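PDB 6XFR: Lactamase_B domain-containing protein from Pontibacter korlensis, which probably hydrolyses beta-lactam antibiotics to substituted beta-amino acids with bound zinc, as a class B1 metallo-beta-lactamase. Local coordinates for residues G35-T40 / L60-T65; E54-L59 / M87-R92. All coordinates share one frame; numbering follows the deposited sequence.

Interaction 1: G35-T40 / L60-T65; sequences GLIVST and LTWIKT
Ile37 is the residue of strand 35-40 that touches helix 60-65, its CD1 going mainly to Trp62 and its CG2 to Ile63. Before it, Gly35 and Leu36 pair through their backbones with His20 and Ile47, and Leu36 turns its side chain onto Val17 and Ile19. At Ile37 the CA-CB bond points to the helix. Ile37 CG2 lies anti to the backbone N and meets the end of Ile63 tip to tip, 3.9 Å from Ile63 CD1. The longer branch is extended (chi2 173°) and carries Ile37 CD1 to the six-membered ring of Trp62, 3.7 Å from Trp62 CZ3. It reaches that ring at a slant. On the helix itself, Ile63 CG1 lies in the ring plane at the edge of Trp62, and Ile37 meets both side chains. Farther along, Val38 pairs with Val45 and Ser39 OG hydrogen-bonds Gln69. No hydrogen bond joins strand and helix; the contact is wholly apolar and belongs to the packing of a helix on a sheet in the alpha-beta/beta-alpha fold. Val10 from strand 8-14 touches both Ile37 and Trp62, Leu67 closes in from the helix's last turn, and Trp18 of strand 17-25 meets Trp62 edge-to-face.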
ATOM      1  N   GLY B  35      -7.114   4.843  -9.262  1.00 23.45           N
ATOM      2  CA  GLY B  35      -8.524   4.697  -8.962  1.00 22.01           C
ATOM      3  C   GLY B  35      -8.742   3.385  -8.224  1.00 25.21           C
ATOM      4  O   GLY B  35      -7.797   2.638  -7.966  1.00 24.80           O
ATOM      5  N   LEU B  36     -10.007   3.110  -7.913  1.00 31.26           N
ATOM      6  CA  LEU B  36     -10.399   1.847  -7.294  1.00 24.85           C
ATOM      7  C   LEU B  36     -11.289   1.044  -8.229  1.00 30.21           C
ATOM      8  O   LEU B  36     -12.064   1.597  -9.023  1.00 24.26           O
ATOM      9  CB  LEU B  36     -11.175   2.053  -6.002  1.00 23.91           C
ATOM     10  CG  LEU B  36     -10.476   2.558  -4.760  1.00 26.94           C
ATOM     11  CD1 LEU B  36     -11.437   2.425  -3.557  1.00 22.07           C
ATOM     12  CD2 LEU B  36      -9.207   1.766  -4.553  1.00 26.95           C
ATOM     13  N   ILE B  37     -11.174  -0.274  -8.105  1.00 33.64           N
ATOM     14  CA  ILE B  37     -12.182  -1.217  -8.579  1.00 32.91           C
ATOM     15  C   ILE B  37     -12.668  -1.973  -7.359  1.00 31.81           C
ATOM     16  O   ILE B  37     -11.860  -2.364  -6.514  1.00 31.87           O
ATOM     17  CB  ILE B  37     -11.633  -2.196  -9.630  1.00 35.10           C
ATOM     18  CG1 ILE B  37     -10.612  -1.513 -10.535  1.00 30.10           C
ATOM     19  CG2 ILE B  37     -12.782  -2.844 -10.399  1.00 37.25           C
ATOM     20  CD1 ILE B  37      -9.920  -2.455 -11.455  1.00 27.07           C
ATOM     21  N   VAL B  38     -13.979  -2.101  -7.228  1.00 27.45           N
ATOM     22  CA  VAL B  38     -14.597  -2.887  -6.169  1.00 25.42           C
ATOM     23  C   VAL B  38     -15.483  -3.961  -6.782  1.00 35.99           C
ATOM     24  O   VAL B  38     -16.367  -3.668  -7.600  1.00 41.60           O
ATOM     25  CB  VAL B  38     -15.355  -1.992  -5.179  1.00 22.46           C
ATOM     26  CG1 VAL B  38     -15.908  -2.837  -4.046  1.00 23.99           C
ATOM     27  CG2 VAL B  38     -14.358  -0.990  -4.618  1.00 32.22           C
ATOM     28  N   SER B  39     -15.234  -5.204  -6.381  1.00 27.82           N
ATOM     29  CA  SER B  39     -15.997  -6.350  -6.851  1.00 29.47           C
ATOM     30  C   SER B  39     -17.114  -6.645  -5.863  1.00 25.63           C
ATOM     31  O   SER B  39     -16.897  -6.603  -4.651  1.00 30.50           O
ATOM     32  CB  SER B  39     -15.092  -7.574  -7.027  1.00 31.46           C
ATOM     33  OG  SER B  39     -15.778  -8.594  -7.740  1.00 38.18           O
ATOM     34  N   THR B  40     -18.318  -6.877  -6.376  1.00 27.53           N
ATOM     35  CA  THR B  40     -19.473  -7.183  -5.534  1.00 30.15           C
ATOM     36  C   THR B  40     -20.115  -8.439  -6.080  1.00 32.06           C
ATOM     37  O   THR B  40     -19.706  -8.969  -7.119  1.00 31.51           O
ATOM     38  CB  THR B  40     -20.508  -6.030  -5.441  1.00 31.92           C
ATOM     39  OG1 THR B  40     -21.392  -6.067  -6.559  1.00 33.56           O
ATOM     40  CG2 THR B  40     -19.834  -4.663  -5.413  1.00 30.13           C
ATOM     41  N   LEU B  60     -11.144  -1.645 -18.660  1.00 34.88           N
ATOM     42  CA  LEU B  60     -12.316  -2.462 -18.953  1.00 43.38           C
ATOM     43  C   LEU B  60     -11.903  -3.878 -19.343  1.00 44.45           C
ATOM     44  O   LEU B  60     -12.391  -4.857 -18.769  1.00 48.67           O
ATOM     45  CB  LEU B  60     -13.172  -1.794 -20.032  1.00 35.31           C
ATOM     46  CG  LEU B  60     -13.796  -0.477 -19.524  1.00 33.50           C
ATOM     47  CD1 LEU B  60     -14.445   0.335 -20.635  1.00 35.25           C
ATOM     48  CD2 LEU B  60     -14.751  -0.692 -18.376  1.00 32.01           C
ATOM     49  N   THR B  61     -10.949  -4.013 -20.263  1.00 38.31           N
ATOM     50  CA  THR B  61     -10.530  -5.354 -20.658  1.00 44.17           C
ATOM     51  C   THR B  61     -10.053  -6.156 -19.448  1.00 47.91           C
ATOM     52  O   THR B  61     -10.389  -7.335 -19.297  1.00 50.78           O
ATOM     53  CB  THR B  61      -9.442  -5.276 -21.738  1.00 43.61           C
ATOM     54  OG1 THR B  61      -9.879  -4.395 -22.783  1.00 44.73           O
ATOM     55  CG2 THR B  61      -9.174  -6.629 -22.322  1.00 46.68           C
ATOM     56  N   TRP B  62      -9.303  -5.527 -18.551  1.00 46.61           N
ATOM     57  CA  TRP B  62      -8.862  -6.234 -17.355  1.00 42.91           C
ATOM     58  C   TRP B  62     -10.044  -6.750 -16.544  1.00 37.22           C
ATOM     59  O   TRP B  62     -10.089  -7.928 -16.172  1.00 38.47           O
ATOM     60  CB  TRP B  62      -7.996  -5.311 -16.502  1.00 40.43           C
ATOM     61  CG  TRP B  62      -7.406  -6.030 -15.338  1.00 41.80           C
ATOM     62  CD1 TRP B  62      -6.220  -6.703 -15.304  1.00 41.36           C
ATOM     63  CD2 TRP B  62      -7.989  -6.174 -14.045  1.00 38.24           C
ATOM     64  NE1 TRP B  62      -6.020  -7.254 -14.057  1.00 42.22           N
ATOM     65  CE2 TRP B  62      -7.088  -6.941 -13.261  1.00 40.00           C
ATOM     66  CE3 TRP B  62      -9.179  -5.722 -13.466  1.00 40.66           C
ATOM     67  CZ2 TRP B  62      -7.337  -7.275 -11.938  1.00 40.49           C
ATOM     68  CZ3 TRP B  62      -9.432  -6.050 -12.143  1.00 53.29           C
ATOM     69  CH2 TRP B  62      -8.503  -6.823 -11.388  1.00 52.02           C
ATOM     70  N   ILE B  63     -11.009  -5.868 -16.253  1.00 43.71           N
ATOM     71  CA  ILE B  63     -12.167  -6.236 -15.437  1.00 42.96           C
ATOM     72  C   ILE B  63     -12.884  -7.431 -16.040  1.00 46.31           C
ATOM     73  O   ILE B  63     -13.307  -8.343 -15.320  1.00 45.92           O
ATOM     74  CB  ILE B  63     -13.114  -5.027 -15.267  1.00 32.63           C
ATOM     75  CG1 ILE B  63     -12.608  -4.135 -14.138  1.00 31.36           C
ATOM     76  CG2 ILE B  63     -14.517  -5.474 -14.930  1.00 32.82           C
ATOM     77  CD1 ILE B  63     -12.923  -2.708 -14.311  1.00 29.90           C
ATOM     78  N   LYS B  64     -13.025  -7.448 -17.373  1.00 46.71           N
ATOM     79  CA  LYS B  64     -13.742  -8.528 -18.031  1.00 39.02           C
ATOM     80  C   LYS B  64     -12.955  -9.848 -17.989  1.00 44.36           C
ATOM     81  O   LYS B  64     -13.560 -10.927 -17.958  1.00 42.20           O
ATOM     82  CB  LYS B  64     -14.073  -8.105 -19.462  1.00 40.45           C
ATOM     83  CG  LYS B  64     -14.743  -9.185 -20.240  1.00 43.07           C
ATOM     84  CD  LYS B  64     -15.807  -8.720 -21.146  1.00 44.44           C
ATOM     85  CE  LYS B  64     -16.867  -9.781 -21.288  1.00 46.40           C
ATOM     86  NZ  LYS B  64     -18.143  -9.387 -20.620  1.00 55.10           N
ATOM     87  N   THR B  65     -11.619  -9.793 -17.984  1.00 41.49           N
ATOM     88  CA  THR B  65     -10.828 -11.020 -17.976  1.00 43.87           C
ATOM     89  C   THR B  65     -10.712 -11.621 -16.574  1.00 51.57           C
ATOM     90  O   THR B  65     -10.809 -12.843 -16.408  1.00 45.46           O
ATOM     91  CB  THR B  65      -9.428 -10.751 -18.512  1.00 45.43           C
ATOM     92  OG1 THR B  65      -9.480 -10.491 -19.911  1.00 49.50           O
ATOM     93  CG2 THR B  65      -8.514 -11.937 -18.241  1.00 48.13           C
TER

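Interaction 2: E54-L59 / M87-R92; sequences EPTEEL and MEAVQR
Thr56 lays its methyl against both Ala89 and Val90, joining helix 54-59 to helix 87-91. The torsion at Thr56 (chi1 -58°) sets CG2 anti to the backbone N, facing the other helix, and leaves OG1 beside that N, where it hydrogen-bonds the Gly52 carbonyl one turn back. Thr56 CG2 is 3.7 Å from Val90 CG2 and 4.0 Å from Ala89 CB. Val90 crosses Thr56 at about a right angle and offers only the methyl that stands beside its own backbone N; its side chain also touches Val95 and Val97. Ala89 has just a CB to give, and the backbones come close there, with 6.6 Å between Thr56 CA and Ala89 CA. The segment axes approach to 8.8 Å at a crossing angle of -37°. Glu57 starts off to one side, but its chain bends at chi2 (-88°) and brings one carboxylate oxygen toward the alanine, with Glu57 OE2 3.9 Å from Ala89 CB. Arg92 NH2 stays 5.2 Å from Glu57 OE1, too far for a salt bridge. The helices are therefore held together by methyl packing without a hydrogen bond, while the opposite charges at the outer edge of the contact could add a weak, long-range attraction.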
ATOM      1  N   GLU B  54      -7.271   5.399 -23.549  1.00 57.40           N
ATOM      2  CA  GLU B  54      -6.489   4.180 -23.716  1.00 63.54           C
ATOM      3  C   GLU B  54      -6.272   3.426 -22.397  1.00 57.90           C
ATOM      4  O   GLU B  54      -6.431   2.198 -22.365  1.00 51.43           O
ATOM      5  CB  GLU B  54      -5.153   4.496 -24.373  1.00 74.36           C
ATOM      6  CG  GLU B  54      -4.385   3.240 -24.687  1.00 91.49           C
ATOM      7  CD  GLU B  54      -5.092   2.402 -25.734  1.00103.10           C
ATOM      8  OE1 GLU B  54      -5.200   2.871 -26.892  1.00105.89           O
ATOM      9  OE2 GLU B  54      -5.564   1.293 -25.386  1.00105.87           O
ATOM     10  N   PRO B  55      -5.913   4.097 -21.295  1.00 50.42           N
ATOM     11  CA  PRO B  55      -5.918   3.402 -20.006  1.00 43.03           C
ATOM     12  C   PRO B  55      -7.286   2.862 -19.632  1.00 41.55           C
ATOM     13  O   PRO B  55      -7.381   1.823 -18.963  1.00 34.35           O
ATOM     14  CB  PRO B  55      -5.476   4.495 -19.021  1.00 43.65           C
ATOM     15  CG  PRO B  55      -4.778   5.473 -19.828  1.00 47.61           C
ATOM     16  CD  PRO B  55      -5.441   5.481 -21.150  1.00 52.19           C
ATOM     17  N   THR B  56      -8.360   3.541 -20.037  1.00 40.44           N
ATOM     18  CA  THR B  56      -9.680   3.087 -19.623  1.00 39.69           C
ATOM     19  C   THR B  56     -10.122   1.854 -20.411  1.00 42.45           C
ATOM     20  O   THR B  56     -10.793   0.973 -19.847  1.00 33.59           O
ATOM     21  CB  THR B  56     -10.681   4.246 -19.727  1.00 34.95           C
ATOM     22  OG1 THR B  56     -10.218   5.336 -18.912  1.00 30.02           O
ATOM     23  CG2 THR B  56     -12.051   3.825 -19.234  1.00 30.66           C
ATOM     24  N   GLU B  57      -9.711   1.738 -21.684  1.00 37.81           N
ATOM     25  CA  GLU B  57     -10.029   0.527 -22.437  1.00 45.54           C
ATOM     26  C   GLU B  57      -9.316  -0.694 -21.857  1.00 46.21           C
ATOM     27  O   GLU B  57      -9.921  -1.766 -21.721  1.00 42.04           O
ATOM     28  CB  GLU B  57      -9.616   0.696 -23.897  1.00 56.82           C
ATOM     29  CG  GLU B  57     -10.070   1.982 -24.559  1.00 66.28           C
ATOM     30  CD  GLU B  57     -11.441   1.863 -25.172  1.00 73.36           C
ATOM     31  OE1 GLU B  57     -11.571   2.104 -26.400  1.00 82.00           O
ATOM     32  OE2 GLU B  57     -12.386   1.530 -24.419  1.00 72.73           O
ATOM     33  N   GLU B  58      -8.032  -0.534 -21.491  1.00 50.98           N
ATOM     34  CA  GLU B  58      -7.284  -1.567 -20.767  1.00 46.58           C
ATOM     35  C   GLU B  58      -7.979  -1.945 -19.467  1.00 38.17           C
ATOM     36  O   GLU B  58      -8.135  -3.130 -19.152  1.00 37.94           O
ATOM     37  CB  GLU B  58      -5.848  -1.101 -20.511  1.00 50.01           C
ATOM     38  CG  GLU B  58      -4.964  -1.121 -21.753  1.00 64.03           C
ATOM     39  CD  GLU B  58      -3.556  -0.538 -21.537  1.00 75.74           C
ATOM     40  OE1 GLU B  58      -2.712  -0.654 -22.454  1.00 82.57           O
ATOM     41  OE2 GLU B  58      -3.289   0.035 -20.460  1.00 77.83           O
ATOM     42  N   LEU B  59      -8.371  -0.944 -18.682  1.00 34.92           N
ATOM     43  CA  LEU B  59      -9.075  -1.206 -17.436  1.00 32.90           C
ATOM     44  C   LEU B  59     -10.333  -2.034 -17.687  1.00 32.96           C
ATOM     45  O   LEU B  59     -10.576  -3.038 -17.016  1.00 34.17           O
ATOM     46  CB  LEU B  59      -9.394   0.121 -16.739  1.00 34.77           C
ATOM     47  CG  LEU B  59     -10.184   0.183 -15.421  1.00 36.20           C
ATOM     48  CD1 LEU B  59      -9.707  -0.860 -14.453  1.00 43.80           C
ATOM     49  CD2 LEU B  59     -10.024   1.551 -14.815  1.00 32.00           C
ATOM     50  N   MET B  87     -14.317   8.738 -19.375  1.00 36.77           N
ATOM     51  CA  MET B  87     -15.774   8.634 -19.260  1.00 39.47           C
ATOM     52  C   MET B  87     -16.420   8.239 -20.586  1.00 45.01           C
ATOM     53  O   MET B  87     -17.285   7.354 -20.634  1.00 35.96           O
ATOM     54  CB  MET B  87     -16.352   9.959 -18.773  1.00 36.40           C
ATOM     55  CG  MET B  87     -17.844  10.134 -18.994  1.00 41.29           C
ATOM     56  SD  MET B  87     -18.510  11.611 -18.168  1.00 45.00           S
ATOM     57  CE  MET B  87     -17.511  12.928 -18.860  1.00 50.20           C
ATOM     58  N   GLU B  88     -16.060   8.938 -21.665  1.00 39.90           N
ATOM     59  CA  GLU B  88     -16.569   8.577 -22.984  1.00 45.21           C
ATOM     60  C   GLU B  88     -16.317   7.097 -23.277  1.00 45.61           C
ATOM     61  O   GLU B  88     -17.199   6.391 -23.781  1.00 43.64           O
ATOM     62  CB  GLU B  88     -15.944   9.491 -24.038  1.00 47.06           C
ATOM     63  CG  GLU B  88     -16.253  10.964 -23.749  1.00 57.37           C
ATOM     64  CD  GLU B  88     -15.174  11.952 -24.237  1.00 80.70           C
ATOM     65  OE1 GLU B  88     -14.069  11.513 -24.650  1.00 87.50           O
ATOM     66  OE2 GLU B  88     -15.439  13.185 -24.195  1.00 86.96           O
ATOM     67  N   ALA B  89     -15.107   6.610 -22.979  1.00 49.51           N
ATOM     68  CA  ALA B  89     -14.820   5.191 -23.164  1.00 44.75           C
ATOM     69  C   ALA B  89     -15.744   4.319 -22.307  1.00 40.52           C
ATOM     70  O   ALA B  89     -16.195   3.253 -22.742  1.00 42.42           O
ATOM     71  CB  ALA B  89     -13.357   4.929 -22.836  1.00 44.32           C
ATOM     72  N   VAL B  90     -16.026   4.752 -21.080  1.00 37.25           N
ATOM     73  CA  VAL B  90     -16.913   4.000 -20.198  1.00 36.75           C
ATOM     74  C   VAL B  90     -18.343   4.003 -20.737  1.00 40.42           C
ATOM     75  O   VAL B  90     -19.007   2.961 -20.790  1.00 40.90           O
ATOM     76  CB  VAL B  90     -16.826   4.582 -18.771  1.00 31.64           C
ATOM     77  CG1 VAL B  90     -17.996   4.150 -17.913  1.00 29.49           C
ATOM     78  CG2 VAL B  90     -15.512   4.224 -18.137  1.00 31.16           C
ATOM     79  N   GLN B  91     -18.831   5.175 -21.156  1.00 38.24           N
ATOM     80  CA  GLN B  91     -20.218   5.318 -21.578  1.00 37.06           C
ATOM     81  C   GLN B  91     -20.480   4.615 -22.910  1.00 48.73           C
ATOM     82  O   GLN B  91     -21.597   4.138 -23.164  1.00 41.09           O
ATOM     83  CB  GLN B  91     -20.545   6.797 -21.702  1.00 39.94           C
ATOM     84  CG  GLN B  91     -20.809   7.480 -20.389  1.00 46.49           C
ATOM     85  CD  GLN B  91     -21.060   8.970 -20.560  1.00 40.54           C
ATOM     86  OE1 GLN B  91     -20.545   9.585 -21.479  1.00 38.29           O
ATOM     87  NE2 GLN B  91     -21.884   9.545 -19.687  1.00 41.68           N
ATOM     88  N   ARG B  92     -19.462   4.520 -23.764  1.00 53.36           N
ATOM     89  CA  ARG B  92     -19.597   3.758 -24.988  1.00 45.65           C
ATOM     90  C   ARG B  92     -19.815   2.272 -24.752  1.00 45.18           C
ATOM     91  O   ARG B  92     -20.138   1.563 -25.705  1.00 52.46           O
ATOM     92  CB  ARG B  92     -18.373   3.905 -25.838  1.00 48.73           C
ATOM     93  CG  ARG B  92     -18.555   3.240 -27.121  1.00 52.76           C
ATOM     94  CD  ARG B  92     -17.594   3.815 -28.063  1.00 64.67           C
ATOM     95  NE  ARG B  92     -16.529   2.870 -28.335  1.00 71.32           N
ATOM     96  CZ  ARG B  92     -16.595   1.964 -29.299  1.00 77.03           C
ATOM     97  NH1 ARG B  92     -17.677   1.906 -30.075  1.00 69.87           N
ATOM     98  NH2 ARG B  92     -15.579   1.140 -29.496  1.00 84.54           N
TER

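In the fold
Helix 53-67 is shared by both contacts: interaction 2 uses its first half and interaction 1 its second, and their centres are 12 Å apart. Along the chain the segments alternate, in the order 35-40, 54-59, 60-65, 87-92. The two also touch directly, as Ile37 CD1 lies 3.4 Å from Leu59 CD1 and Leu60 CD1 4.0 Å from Ala89 O. One helix thus packs on the mixed sheet containing strand 30-40 and carries the short helix 87-91 on another flank, so strand, helix 53-67 and helix 87-91 follow one another across this part of the domain. Interaction 2 lies nearer the active centre, with Thr56 about 10 Å from the zinc ligand Asp82 between side chains.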